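Local coordinates for legionella ubiquitin-specific protease A domain-containing protein (Legionella pneumophila subsp. pneumophila, PDB 5DGG) that probably acts as a ubiquitin-specific cysteine protease and metaeffector of the bacterium, this chain being its central domain, of the papain-like peptidase clan CA, at residues Ala138-Lys142 against Leu158-Asp163; Phe86-Pro91 against His119-Pro125. All coordinates share one frame. Residue numbers count along the deposited sequence, not the author numbering.

Interaction 1. Residues Ala138-Lys142 against Leu158-Asp163; sequences AYSHK and LIDTLD
Two helical segments cross steeply here: A138-K142 and L158-D163 are both regular alpha helix, their axes 8.3 Å apart at closest approach, crossing at -111°. The small A138 sits at the crossing and lets the backbones close in, with CA-CA distances of 5.1 Å for A138-L158 and 5.3 Å for K142-I159. L158 (m, t) points at the other helix: its O lies 3.7 Å from A138 CB, and its CD1 reaches H141 CD2 at 3.7 Å. One residue on, I159 (m, t) extends beside the backbone of H141 and K142, with CD1 3.4 Å from H141 O and CG1 3.5 Å from K142 N. A turn later L162 (t, p) packs CB against A138 CB (3.9 Å) and CD2 against Y139 N (3.5 Å). D163 (t) ends the row with a long salt bridge, OD1 to the NZ of an all-trans K142 at 3.9 Å; K123 is its stronger partner. The result is an apolar helix-helix interface with charge at one edge. Helix 132-146 lies between helix 156-165 and the sheet, where Y139 OH is hydrogen-bonded to E84 and S140 OG to Y68; T161, outside the contact, packs on helix 171-183.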
loop_
_atom_site.group_PDB
_atom_site.type_symbol
_atom_site.label_atom_id
_atom_site.label_comp_id
_atom_site.label_asym_id
_atom_site.label_seq_id
_atom_site.Cartn_x
_atom_site.Cartn_y
_atom_site.Cartn_z
ATOM N N ALA A 138 -5.847 -2.281 5.151
ATOM C CA ALA A 138 -5.741 -2.012 6.571
ATOM C C ALA A 138 -4.317 -1.620 6.949
ATOM O O ALA A 138 -4.095 -0.717 7.763
ATOM C CB ALA A 138 -6.187 -3.205 7.383
ATOM N N TYR A 139 -3.341 -2.309 6.383
ATOM C CA TYR A 139 -1.935 -1.944 6.639
ATOM C C TYR A 139 -1.602 -0.505 6.168
ATOM O O TYR A 139 -0.821 0.221 6.844
ATOM C CB TYR A 139 -0.982 -3.015 6.091
ATOM C CG TYR A 139 0.472 -2.886 6.549
ATOM C CD1 TYR A 139 0.880 -3.409 7.737
ATOM C CD2 TYR A 139 1.426 -2.222 5.754
ATOM C CE1 TYR A 139 2.172 -3.267 8.200
ATOM C CE2 TYR A 139 2.745 -2.100 6.172
ATOM C CZ TYR A 139 3.113 -2.625 7.412
ATOM O OH TYR A 139 4.387 -2.551 7.884
ATOM N N SER A 140 -2.203 -0.114 5.032
ATOM C CA SER A 140 -2.041 1.203 4.508
ATOM C C SER A 140 -2.612 2.282 5.473
ATOM O O SER A 140 -2.065 3.386 5.637
ATOM C CB SER A 140 -2.681 1.295 3.115
ATOM O OG SER A 140 -2.000 0.450 2.185
ATOM N N HIS A 141 -3.756 1.999 6.061
ATOM C CA HIS A 141 -4.286 2.837 7.128
ATOM C C HIS A 141 -3.314 2.892 8.329
ATOM O O HIS A 141 -3.048 3.951 8.866
ATOM C CB HIS A 141 -5.665 2.334 7.532
ATOM C CG HIS A 141 -6.744 2.718 6.572
ATOM N ND1 HIS A 141 -7.359 3.950 6.608
ATOM C CD2 HIS A 141 -7.265 2.076 5.510
ATOM C CE1 HIS A 141 -8.237 4.033 5.628
ATOM N NE2 HIS A 141 -8.202 2.909 4.949
ATOM N N LYS A 142 -2.770 1.754 8.738
ATOM C CA LYS A 142 -1.801 1.738 9.800
ATOM C C LYS A 142 -0.612 2.638 9.469
ATOM O O LYS A 142 -0.143 3.410 10.339
ATOM C CB LYS A 142 -1.312 0.325 10.035
ATOM C CG LYS A 142 -0.196 0.252 11.073
ATOM C CD LYS A 142 0.379 -1.146 11.214
ATOM C CE LYS A 142 1.118 -1.218 12.554
ATOM N NZ LYS A 142 1.804 -2.515 12.727
ATOM N N LEU A 158 -10.109 -0.446 11.064
ATOM C CA LEU A 158 -9.259 -1.329 10.264
ATOM C C LEU A 158 -7.879 -1.533 10.868
ATOM O O LEU A 158 -7.359 -2.644 10.833
ATOM C CB LEU A 158 -9.124 -0.816 8.826
ATOM C CG LEU A 158 -10.392 -0.608 8.038
ATOM C CD1 LEU A 158 -10.026 -0.093 6.665
ATOM C CD2 LEU A 158 -11.220 -1.867 7.905
ATOM N N ILE A 159 -7.268 -0.476 11.397
ATOM C CA ILE A 159 -5.965 -0.614 12.006
ATOM C C ILE A 159 -5.987 -1.547 13.210
ATOM O O ILE A 159 -5.110 -2.381 13.358
ATOM C CB ILE A 159 -5.430 0.742 12.475
ATOM C CG1 ILE A 159 -5.121 1.619 11.270
ATOM C CG2 ILE A 159 -4.201 0.562 13.345
ATOM C CD1 ILE A 159 -4.905 3.079 11.617
ATOM N N ASP A 160 -6.968 -1.345 14.093
ATOM C CA ASP A 160 -7.039 -2.130 15.338
ATOM C C ASP A 160 -7.466 -3.555 15.057
ATOM O O ASP A 160 -7.020 -4.467 15.734
ATOM C CB ASP A 160 -7.980 -1.504 16.392
ATOM C CG ASP A 160 -7.588 -0.055 16.778
ATOM O OD1 ASP A 160 -6.445 0.393 16.493
ATOM O OD2 ASP A 160 -8.461 0.642 17.329
ATOM N N THR A 161 -8.312 -3.775 14.060
ATOM C CA THR A 161 -8.627 -5.160 13.696
ATOM C C THR A 161 -7.372 -5.875 13.191
ATOM O O THR A 161 -6.984 -6.982 13.682
ATOM C CB THR A 161 -9.769 -5.234 12.696
ATOM O OG1 THR A 161 -10.928 -4.622 13.280
ATOM C CG2 THR A 161 -10.073 -6.688 12.334
ATOM N N LEU A 162 -6.734 -5.270 12.197
ATOM C CA LEU A 162 -5.496 -5.852 11.655
ATOM C C LEU A 162 -4.467 -6.142 12.728
ATOM O O LEU A 162 -3.907 -7.248 12.802
ATOM C CB LEU A 162 -4.858 -4.897 10.645
ATOM C CG LEU A 162 -3.433 -5.270 10.169
ATOM C CD1 LEU A 162 -3.465 -6.483 9.303
ATOM C CD2 LEU A 162 -2.843 -4.139 9.364
ATOM N N ASP A 163 -4.199 -5.154 13.565
ATOM C CA ASP A 163 -3.117 -5.286 14.534
ATOM C C ASP A 163 -3.325 -6.371 15.575
ATOM O O ASP A 163 -2.365 -7.030 16.013
ATOM C CB ASP A 163 -2.936 -3.976 15.276
ATOM C CG ASP A 163 -1.663 -3.949 16.063
ATOM O OD1 ASP A 163 -0.585 -3.865 15.452
ATOM O OD2 ASP A 163 -1.722 -4.050 17.301
#

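Interaction 2. Residues Phe86-Pro91 against His119-Pro125; sequences FDPYGP and HTGPKHP
F86, the last residue of strand 81-86, forms a parallel bridge with T120 at the end of edge strand 115-120 (CA-CA 4.6 Å). Its t rotamer carries the ring along residues 121-122, CE1 3.7 Å from P122 CD and 3.5 Å from G121 C, while F86 CB lies 3.5 Å from T120 OG1, which is hydrogen-bonded to E84. D87 N donates to T120 O (2.9 Å, 168°), the one hydrogen bond between the segments. The chain then folds into a type I turn from D87 to G90, closed by G90 N to D87 O (2.9 Å); D87 OD1 accepts from Y89 N (2.9 Å), making an Asx turn. P88 O, within this turn, packs on P122 CD (3.2 Å) and P125 CB (3.4 Å), and Y89 points away. G90 adopts phi/psi 139/166, where a CB would jam against the Y89 carbonyl; its CA lies 4.0 Å from G121 CA, leaving no room for a side chain on G121. P91 finishes over the strand end, P91 O 3.3 Å from H119 CB. T120 O thus gathers the D87 amide and CA-H contacts from F86 CA (3.4 Å) and P91 CA (3.5 Å). Backbone bonds fix the D87 main chain and the Asx turn its carboxylate, hydrogen-bonded to H63 and salt-bridged to R65; the H63-D87 pair, with C132 packed on Y89, is consistent with a cysteine-protease triad.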
loop_
_atom_site.group_PDB
_atom_site.type_symbol
_atom_site.label_atom_id
_atom_site.label_comp_id
_atom_site.label_asym_id
_atom_site.label_seq_id
_atom_site.Cartn_x
_atom_site.Cartn_y
_atom_site.Cartn_z
ATOM N N PHE A 86 5.376 -4.518 1.398
ATOM C CA PHE A 86 4.522 -5.287 2.328
ATOM C C PHE A 86 3.758 -6.370 1.568
ATOM O O PHE A 86 3.081 -6.093 0.595
ATOM C CB PHE A 86 3.527 -4.351 3.030
ATOM C CG PHE A 86 2.447 -5.043 3.795
ATOM C CD1 PHE A 86 2.687 -5.542 5.056
ATOM C CD2 PHE A 86 1.181 -5.200 3.234
ATOM C CE1 PHE A 86 1.675 -6.163 5.770
ATOM C CE2 PHE A 86 0.175 -5.798 3.942
ATOM C CZ PHE A 86 0.420 -6.274 5.228
ATOM N N ASP A 87 3.893 -7.602 2.021
ATOM C CA ASP A 87 3.112 -8.688 1.476
ATOM C C ASP A 87 2.257 -9.302 2.607
ATOM O O ASP A 87 2.792 -9.728 3.645
ATOM C CB ASP A 87 4.086 -9.701 0.905
ATOM C CG ASP A 87 3.405 -10.836 0.182
ATOM O OD1 ASP A 87 2.330 -11.284 0.616
ATOM O OD2 ASP A 87 3.978 -11.318 -0.818
ATOM N N PRO A 88 0.915 -9.332 2.434
ATOM C CA PRO A 88 0.025 -9.920 3.432
ATOM C C PRO A 88 0.445 -11.325 3.907
ATOM O O PRO A 88 0.124 -11.706 5.047
ATOM C CB PRO A 88 -1.306 -9.982 2.693
ATOM C CG PRO A 88 -1.245 -8.814 1.776
ATOM C CD PRO A 88 0.166 -8.756 1.323
ATOM N N TYR A 89 1.157 -12.080 3.089
ATOM C CA TYR A 89 1.509 -13.487 3.473
ATOM C C TYR A 89 2.715 -13.513 4.379
ATOM O O TYR A 89 2.918 -14.471 5.113
ATOM C CB TYR A 89 1.822 -14.386 2.275
ATOM C CG TYR A 89 0.637 -14.983 1.549
ATOM C CD1 TYR A 89 -0.625 -14.425 1.624
ATOM C CD2 TYR A 89 0.808 -16.096 0.737
ATOM C CE1 TYR A 89 -1.682 -14.929 0.868
ATOM C CE2 TYR A 89 -0.253 -16.643 0.020
ATOM C CZ TYR A 89 -1.498 -16.064 0.099
ATOM O OH TYR A 89 -2.549 -16.596 -0.626
ATOM N N GLY A 90 3.516 -12.461 4.329
ATOM C CA GLY A 90 4.736 -12.403 5.108
ATOM C C GLY A 90 5.821 -11.787 4.258
ATOM O O GLY A 90 5.673 -11.681 3.041
ATOM N N PRO A 91 6.935 -11.376 4.885
ATOM C CA PRO A 91 7.932 -10.596 4.115
ATOM C C PRO A 91 8.590 -11.293 2.918
ATOM O O PRO A 91 8.892 -10.630 1.927
ATOM C CB PRO A 91 8.970 -10.213 5.164
ATOM C CG PRO A 91 8.798 -11.207 6.271
ATOM C CD PRO A 91 7.347 -11.624 6.273
ATOM N N HIS A 119 11.574 -5.738 3.228
ATOM C CA HIS A 119 10.359 -6.532 3.035
ATOM C C HIS A 119 9.621 -6.631 4.349
ATOM O O HIS A 119 10.266 -6.837 5.367
ATOM C CB HIS A 119 10.715 -7.933 2.581
ATOM C CG HIS A 119 11.323 -7.982 1.227
ATOM N ND1 HIS A 119 12.076 -9.042 0.787
ATOM C CD2 HIS A 119 11.339 -7.066 0.223
ATOM C CE1 HIS A 119 12.488 -8.815 -0.449
ATOM N NE2 HIS A 119 12.073 -7.609 -0.811
ATOM N N THR A 120 8.297 -6.505 4.347
ATOM C CA THR A 120 7.519 -6.667 5.577
ATOM C C THR A 120 6.289 -7.528 5.340
ATOM O O THR A 120 5.856 -7.746 4.216
ATOM C CB THR A 120 7.035 -5.317 6.153
ATOM O OG1 THR A 120 6.262 -4.682 5.156
ATOM C CG2 THR A 120 8.201 -4.415 6.549
ATOM N N GLY A 121 5.738 -8.023 6.430
ATOM C CA GLY A 121 4.414 -8.674 6.434
ATOM C C GLY A 121 3.679 -8.311 7.738
ATOM O O GLY A 121 4.204 -7.615 8.565
ATOM N N PRO A 122 2.450 -8.781 7.914
ATOM C CA PRO A 122 1.692 -8.440 9.088
ATOM C C PRO A 122 2.002 -9.292 10.310
ATOM O O PRO A 122 2.580 -10.354 10.199
ATOM C CB PRO A 122 0.227 -8.689 8.649
ATOM C CG PRO A 122 0.352 -9.783 7.653
ATOM C CD PRO A 122 1.685 -9.616 6.974
ATOM N N LYS A 123 1.567 -8.811 11.458
ATOM C CA LYS A 123 1.670 -9.580 12.721
ATOM C C LYS A 123 0.892 -10.878 12.638
ATOM O O LYS A 123 1.375 -11.918 13.094
ATOM C CB LYS A 123 1.124 -8.778 13.881
ATOM C CG LYS A 123 1.919 -7.527 14.176
ATOM C CD LYS A 123 1.466 -6.859 15.474
ATOM C CE LYS A 123 2.509 -5.832 15.899
ATOM N NZ LYS A 123 1.905 -4.742 16.703
ATOM N N HIS A 124 -0.297 -10.832 12.036
ATOM C CA HIS A 124 -1.193 -12.006 12.012
ATOM C C HIS A 124 -1.644 -12.372 10.582
ATOM O O HIS A 124 -2.820 -12.221 10.206
ATOM C CB HIS A 124 -2.415 -11.771 12.932
ATOM C CG HIS A 124 -2.082 -11.143 14.249
ATOM N ND1 HIS A 124 -1.514 -11.833 15.292
ATOM C CD2 HIS A 124 -2.244 -9.875 14.689
ATOM C CE1 HIS A 124 -1.333 -11.021 16.319
ATOM N NE2 HIS A 124 -1.792 -9.832 15.986
ATOM N N PRO A 125 -0.716 -12.883 9.769
ATOM C CA PRO A 125 -1.060 -13.204 8.394
ATOM C C PRO A 125 -2.035 -14.363 8.341
ATOM O O PRO A 125 -2.012 -15.223 9.231
ATOM C CB PRO A 125 0.268 -13.634 7.791
ATOM C CG PRO A 125 1.067 -14.110 8.942
ATOM C CD PRO A 125 0.672 -13.228 10.081
#

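Interactions 1 and 2 have centres 12 Å apart and touch directly at two places. In 119-125, K123 and H124 make no contact with 86-91 but reach helix 156-165: K123 NZ forms a salt bridge with D163 OD1 at 2.9 Å, and H124 NE2 makes a weak hydrogen bond to D163 O at 2.9 Å. On the sheet side the rings of F86 and Y139 stack, F86 CE1 lying 3.5 Å from Y139 CD1, and E84 OE2 is hydrogen-bonded to both Y139 OH and T120 OG1. Helix 132-146, bridging the two contacts, starts at C132 beside Y89, so interaction 2 borders the probable active site while interaction 1 packs that helix farther along.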